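Local coordinates for glyoxalase family protein (Bacillus cereus, PDB 1SS4) that is of unknown function but belongs to the glyoxalase family of often metal-dependent enzymes, with methylmalonyl-CoA epimerase activity only tentatively assigned to it, at residues L97-V110 and C134-E148. Numbering follows the deposited sequence.
With FMT (formic acid), chain F.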
loop_
_atom_site.group_PDB
_atom_site.type_symbol
_atom_site.label_atom_id
_atom_site.label_comp_id
_atom_site.label_asym_id
_atom_site.label_seq_id
_atom_site.Cartn_x
_atom_site.Cartn_y
_atom_site.Cartn_z
ATOM N N LEU A 97 -3.568 -2.288 -5.010
ATOM C CA LEU A 97 -4.600 -3.319 -4.895
ATOM C C LEU A 97 -4.958 -3.708 -3.470
ATOM O O LEU A 97 -6.113 -3.556 -3.024
ATOM C CB LEU A 97 -4.153 -4.582 -5.655
ATOM C CG LEU A 97 -5.128 -5.761 -5.624
ATOM C CD1 LEU A 97 -6.424 -5.364 -6.272
ATOM C CD2 LEU A 97 -4.526 -6.989 -6.352
ATOM N N ARG A 98 -3.980 -4.231 -2.749
ATOM C CA ARG A 98 -4.268 -4.642 -1.388
ATOM C C ARG A 98 -3.005 -4.858 -0.593
ATOM O O ARG A 98 -1.945 -5.107 -1.160
ATOM C CB ARG A 98 -5.047 -5.965 -1.423
ATOM C CG ARG A 98 -4.284 -7.101 -2.164
ATOM C CD ARG A 98 -3.710 -8.097 -1.178
ATOM N NE ARG A 98 -2.780 -9.066 -1.762
ATOM C CZ ARG A 98 -1.466 -8.891 -1.819
ATOM N NH1 ARG A 98 -0.924 -7.773 -1.344
ATOM N NH2 ARG A 98 -0.683 -9.852 -2.285
ATOM N N VAL A 99 -3.133 -4.748 0.723
ATOM C CA VAL A 99 -2.025 -5.075 1.599
ATOM C C VAL A 99 -2.378 -6.499 2.074
ATOM O O VAL A 99 -3.554 -6.821 2.282
ATOM C CB VAL A 99 -1.897 -4.116 2.809
ATOM C CG1 VAL A 99 -1.606 -2.689 2.304
ATOM C CG2 VAL A 99 -3.154 -4.100 3.632
HETATM N N MSE A 100 -1.356 -7.351 2.190
HETATM C CA MSE A 100 -1.501 -8.748 2.614
HETATM C C MSE A 100 -0.935 -8.931 4.027
HETATM O O MSE A 100 0.190 -8.521 4.305
HETATM C CB MSE A 100 -0.745 -9.655 1.628
HETATM C CG MSE A 100 -0.512 -11.099 2.078
HETATM SE SE MSE A 100 -2.131 -12.124 2.057
HETATM C CE MSE A 100 -2.398 -12.341 0.164
ATOM N N PHE A 101 -1.719 -9.532 4.912
ATOM C CA PHE A 101 -1.289 -9.773 6.293
ATOM C C PHE A 101 -1.193 -11.285 6.567
ATOM O O PHE A 101 -2.038 -12.055 6.111
ATOM C CB PHE A 101 -2.310 -9.198 7.284
ATOM C CG PHE A 101 -2.488 -7.709 7.195
ATOM C CD1 PHE A 101 -1.516 -6.846 7.696
ATOM C CD2 PHE A 101 -3.657 -7.168 6.666
ATOM C CE1 PHE A 101 -1.700 -5.458 7.682
ATOM C CE2 PHE A 101 -3.855 -5.777 6.646
ATOM C CZ PHE A 101 -2.867 -4.921 7.160
ATOM N N THR A 102 -0.167 -11.711 7.301
ATOM C CA THR A 102 -0.083 -13.129 7.667
ATOM C C THR A 102 -0.571 -13.156 9.108
ATOM O O THR A 102 -0.085 -12.391 9.932
ATOM C CB THR A 102 1.349 -13.675 7.644
ATOM O OG1 THR A 102 1.854 -13.633 6.306
ATOM C CG2 THR A 102 1.369 -15.147 8.140
ATOM N N VAL A 103 -1.546 -14.005 9.395
ATOM C CA VAL A 103 -2.099 -14.110 10.740
ATOM C C VAL A 103 -1.936 -15.525 11.286
ATOM O O VAL A 103 -1.632 -16.461 10.545
ATOM C CB VAL A 103 -3.600 -13.723 10.764
ATOM C CG1 VAL A 103 -3.752 -12.254 10.402
ATOM C CG2 VAL A 103 -4.386 -14.592 9.801
ATOM N N GLU A 104 -2.136 -15.680 12.588
ATOM C CA GLU A 104 -1.983 -16.985 13.204
ATOM C C GLU A 104 -3.043 -17.981 12.740
ATOM O O GLU A 104 -2.720 -19.087 12.299
ATOM C CB GLU A 104 -2.032 -16.842 14.716
ATOM C CG GLU A 104 -1.413 -18.008 15.439
ATOM C CD GLU A 104 -1.366 -17.779 16.925
ATOM O OE1 GLU A 104 -2.447 -17.810 17.561
ATOM O OE2 GLU A 104 -0.252 -17.557 17.452
ATOM N N ASP A 105 -4.308 -17.596 12.850
ATOM C CA ASP A 105 -5.400 -18.462 12.429
ATOM C C ASP A 105 -6.351 -17.699 11.528
ATOM O O ASP A 105 -7.124 -16.861 11.993
ATOM C CB ASP A 105 -6.180 -18.989 13.627
ATOM C CG ASP A 105 -7.417 -19.758 13.202
ATOM O OD1 ASP A 105 -7.274 -20.849 12.612
ATOM O OD2 ASP A 105 -8.531 -19.261 13.431
ATOM N N ILE A 106 -6.307 -18.014 10.243
ATOM C CA ILE A 106 -7.132 -17.322 9.270
ATOM C C ILE A 106 -8.630 -17.570 9.445
ATOM O O ILE A 106 -9.444 -16.674 9.216
ATOM C CB ILE A 106 -6.665 -17.678 7.834
ATOM C CG1 ILE A 106 -7.376 -16.795 6.810
ATOM C CG2 ILE A 106 -6.887 -19.162 7.560
ATOM C CD1 ILE A 106 -6.868 -17.017 5.401
ATOM N N ASP A 107 -9.014 -18.771 9.869
ATOM C CA ASP A 107 -10.438 -19.027 10.058
ATOM C C ASP A 107 -11.033 -18.144 11.159
ATOM O O ASP A 107 -12.101 -17.561 10.981
ATOM C CB ASP A 107 -10.693 -20.511 10.364
ATOM C CG ASP A 107 -10.477 -21.408 9.150
ATOM O OD1 ASP A 107 -10.829 -21.011 8.016
ATOM O OD2 ASP A 107 -9.972 -22.535 9.332
ATOM N N GLU A 108 -10.348 -18.027 12.290
ATOM C CA GLU A 108 -10.844 -17.188 13.373
ATOM C C GLU A 108 -10.920 -15.738 12.878
ATOM O O GLU A 108 -11.906 -15.036 13.116
ATOM C CB GLU A 108 -9.913 -17.282 14.584
ATOM C CG GLU A 108 -10.455 -16.711 15.888
ATOM C CD GLU A 108 -10.567 -15.194 15.889
ATOM O OE1 GLU A 108 -9.579 -14.521 15.516
ATOM O OE2 GLU A 108 -11.639 -14.674 16.276
HETATM N N MSE A 109 -9.883 -15.298 12.171
HETATM C CA MSE A 109 -9.847 -13.926 11.660
HETATM C C MSE A 109 -10.966 -13.669 10.655
HETATM O O MSE A 109 -11.607 -12.615 10.686
HETATM C CB MSE A 109 -8.490 -13.631 11.013
HETATM C CG MSE A 109 -8.318 -12.171 10.593
HETATM SE SE MSE A 109 -8.485 -10.917 12.066
HETATM C CE MSE A 109 -6.697 -11.085 12.770
ATOM N N VAL A 110 -11.203 -14.625 9.761
ATOM C CA VAL A 110 -12.265 -14.462 8.772
ATOM C C VAL A 110 -13.613 -14.467 9.486
ATOM O O VAL A 110 -14.480 -13.636 9.212
ATOM C CB VAL A 110 -12.252 -15.596 7.704
ATOM C CG1 VAL A 110 -13.500 -15.505 6.834
ATOM C CG2 VAL A 110 -11.011 -15.476 6.830
ATOM N N CYS A 134 -6.989 -15.744 1.637
ATOM C CA CYS A 134 -8.214 -15.209 1.080
ATOM C C CYS A 134 -8.116 -13.694 0.939
ATOM O O CYS A 134 -7.169 -13.067 1.431
ATOM C CB CYS A 134 -9.400 -15.534 1.988
ATOM S SG CYS A 134 -9.329 -14.705 3.592
ATOM N N TYR A 135 -9.102 -13.132 0.255
ATOM C CA TYR A 135 -9.223 -11.688 0.072
ATOM C C TYR A 135 -10.500 -11.329 0.800
ATOM O O TYR A 135 -11.499 -12.041 0.712
ATOM C CB TYR A 135 -9.386 -11.305 -1.399
ATOM C CG TYR A 135 -8.105 -11.119 -2.180
ATOM C CD1 TYR A 135 -8.133 -10.547 -3.458
ATOM C CD2 TYR A 135 -6.880 -11.525 -1.666
ATOM C CE1 TYR A 135 -6.970 -10.388 -4.196
ATOM C CE2 TYR A 135 -5.716 -11.379 -2.398
ATOM C CZ TYR A 135 -5.770 -10.809 -3.665
ATOM O OH TYR A 135 -4.619 -10.698 -4.397
ATOM N N ILE A 136 -10.468 -10.218 1.509
ATOM C CA ILE A 136 -11.611 -9.755 2.267
ATOM C C ILE A 136 -11.821 -8.291 1.980
ATOM O O ILE A 136 -10.849 -7.553 1.826
ATOM C CB ILE A 136 -11.337 -9.880 3.784
ATOM C CG1 ILE A 136 -11.196 -11.350 4.161
ATOM C CG2 ILE A 136 -12.434 -9.187 4.585
ATOM C CD1 ILE A 136 -12.481 -12.115 4.040
ATOM N N ARG A 137 -13.089 -7.887 1.889
ATOM C CA ARG A 137 -13.455 -6.490 1.723
ATOM C C ARG A 137 -13.719 -6.080 3.174
ATOM O O ARG A 137 -14.695 -6.536 3.800
ATOM C CB ARG A 137 -14.737 -6.344 0.895
ATOM C CG ARG A 137 -14.583 -6.684 -0.578
ATOM C CD ARG A 137 -14.473 -5.431 -1.410
ATOM N NE ARG A 137 -14.086 -5.688 -2.797
ATOM C CZ ARG A 137 -13.292 -4.881 -3.490
ATOM N NH1 ARG A 137 -12.821 -3.793 -2.901
ATOM N NH2 ARG A 137 -12.974 -5.152 -4.759
ATOM N N GLY A 138 -12.838 -5.247 3.723
ATOM C CA GLY A 138 -12.992 -4.836 5.103
ATOM C C GLY A 138 -13.713 -3.522 5.285
ATOM O O GLY A 138 -14.701 -3.244 4.602
ATOM N N VAL A 139 -13.216 -2.705 6.211
ATOM C CA VAL A 139 -13.821 -1.410 6.475
ATOM C C VAL A 139 -14.012 -0.618 5.176
ATOM O O VAL A 139 -13.094 -0.493 4.362
ATOM C CB VAL A 139 -12.991 -0.592 7.497
ATOM C CG1 VAL A 139 -11.600 -0.301 6.945
ATOM C CG2 VAL A 139 -13.738 0.696 7.859
ATOM N N GLU A 140 -15.238 -0.138 4.974
ATOM C CA GLU A 140 -15.580 0.630 3.790
ATOM C C GLU A 140 -15.229 -0.071 2.472
ATOM O O GLU A 140 -14.879 0.583 1.479
ATOM C CB GLU A 140 -14.900 1.991 3.884
ATOM C CG GLU A 140 -15.490 2.869 4.990
ATOM C CD GLU A 140 -14.645 4.089 5.329
ATOM O OE1 GLU A 140 -13.942 4.600 4.437
ATOM O OE2 GLU A 140 -14.696 4.551 6.494
ATOM N N GLY A 141 -15.337 -1.395 2.469
ATOM C CA GLY A 141 -15.048 -2.193 1.284
ATOM C C GLY A 141 -13.590 -2.311 0.855
ATOM O O GLY A 141 -13.295 -2.919 -0.179
ATOM N N ILE A 142 -12.675 -1.751 1.644
ATOM C CA ILE A 142 -11.253 -1.783 1.309
ATOM C C ILE A 142 -10.692 -3.208 1.235
ATOM O O ILE A 142 -10.846 -4.012 2.156
ATOM C CB ILE A 142 -10.464 -0.910 2.317
ATOM C CG1 ILE A 142 -10.889 0.554 2.116
ATOM C CG2 ILE A 142 -8.937 -1.060 2.114
ATOM C CD1 ILE A 142 -10.461 1.499 3.217
ATOM N N LEU A 143 -10.032 -3.506 0.124
ATOM C CA LEU A 143 -9.463 -4.827 -0.112
ATOM C C LEU A 143 -8.215 -5.137 0.716
ATOM O O LEU A 143 -7.223 -4.396 0.682
ATOM C CB LEU A 143 -9.137 -4.992 -1.596
ATOM C CG LEU A 143 -8.795 -6.409 -2.067
ATOM C CD1 LEU A 143 -10.040 -7.281 -1.947
ATOM C CD2 LEU A 143 -8.311 -6.362 -3.533
ATOM N N ILE A 144 -8.283 -6.255 1.443
ATOM C CA ILE A 144 -7.192 -6.746 2.283
ATOM C C ILE A 144 -6.973 -8.217 1.960
ATOM O O ILE A 144 -7.892 -8.912 1.573
ATOM C CB ILE A 144 -7.562 -6.669 3.770
ATOM C CG1 ILE A 144 -7.949 -5.242 4.144
ATOM C CG2 ILE A 144 -6.417 -7.138 4.599
ATOM C CD1 ILE A 144 -6.818 -4.259 4.001
ATOM N N GLY A 145 -5.741 -8.674 2.120
ATOM C CA GLY A 145 -5.414 -10.059 1.896
ATOM C C GLY A 145 -5.030 -10.636 3.259
ATOM O O GLY A 145 -4.437 -9.955 4.095
ATOM N N LEU A 146 -5.395 -11.887 3.490
ATOM C CA LEU A 146 -5.065 -12.566 4.745
ATOM C C LEU A 146 -4.452 -13.905 4.412
ATOM O O LEU A 146 -4.872 -14.557 3.472
ATOM C CB LEU A 146 -6.313 -12.798 5.585
ATOM C CG LEU A 146 -7.129 -11.627 6.112
ATOM C CD1 LEU A 146 -8.356 -12.179 6.827
ATOM C CD2 LEU A 146 -6.297 -10.795 7.047
ATOM N N ALA A 147 -3.443 -14.306 5.173
ATOM C CA ALA A 147 -2.811 -15.603 4.968
ATOM C C ALA A 147 -2.366 -16.211 6.291
ATOM O O ALA A 147 -2.058 -15.496 7.242
ATOM C CB ALA A 147 -1.610 -15.472 4.073
ATOM N N GLU A 148 -2.336 -17.537 6.322
ATOM C CA GLU A 148 -1.884 -18.290 7.485
ATOM C C GLU A 148 -0.861 -19.311 6.989
ATOM O O GLU A 148 -1.107 -20.036 6.025
ATOM C CB GLU A 148 -3.045 -19.024 8.173
ATOM C CG GLU A 148 -2.559 -20.087 9.157
ATOM C CD GLU A 148 -3.672 -20.952 9.721
ATOM O OE1 GLU A 148 -3.366 -22.091 10.130
ATOM O OE2 GLU A 148 -4.839 -20.505 9.774
HETATM C C FMT F . -15.293 -7.963 -5.233
HETATM O O1 FMT F . -15.606 -7.650 -4.038
HETATM O O2 FMT F . -14.031 -8.060 -5.391
HETATM O O HOH W 1 -1.882 -12.429 -3.295
HETATM O O HOH W 2 -7.207 -21.546 10.196
#
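The guanidinium of Arg-98 stands at 89° to the ring of Tyr-135 and turns its edge to it, Tyr-135 CE2 lying in the guanidinium plane, while one guanidinium face is covered by Met-100 CB, 3.5 Å above its centre. Water 1 accepts from Arg-98 NH2 in that plane; Arg-98 NH1 is held by Asn-14 of the second subunit, whose strand pairs antiparallel with residues 98-103. Phe-101 CD2 lies 3.4 Å from Ile-144 CG2, which sits at the ring edge, in its plane; this large apolar ring also packs on Phe-29 and Ile-32 of helix 22-32. Strands 97-103 and 143-148 pair in parallel, their axes 28° apart, with Met-100 and Ala-147 on one face and Phe-101 and Leu-146 on the other. Gly-145 N donates to Val-99 O, Phe-101 N to Gly-145 O, Ala-147 N to Phe-101 O and Val-103 N to Ala-147 O, the last at 2.7 Å. Bends at chi2 and chi3 (both 72°) lay selenomethionine Met-100 across strand 143-148. Gly-145, lacking a side chain, lets Met-100 SE lie 3.5 Å from Gly-145 C and the CE methyl rest where a CB would collide with it; the small Ala-147 methyl sits beside the selenium. Helix 106-110 turns apolar Ile-106 and Met-109 to the sheet: Ile-106 CD1 meets Cys-134 SG at 3.8 Å, and Met-109 CG touches Leu-146 CD1. The long, extended Glu-148 carries its carboxylate to the helix start, N-capped by Asp-105, where Glu-148 OE2 accepts from Ile-106 N (2.9 Å) on its anti side. Strand, helix and returning parallel strand belong to one βαβββ module of the vicinal oxygen chelate fold.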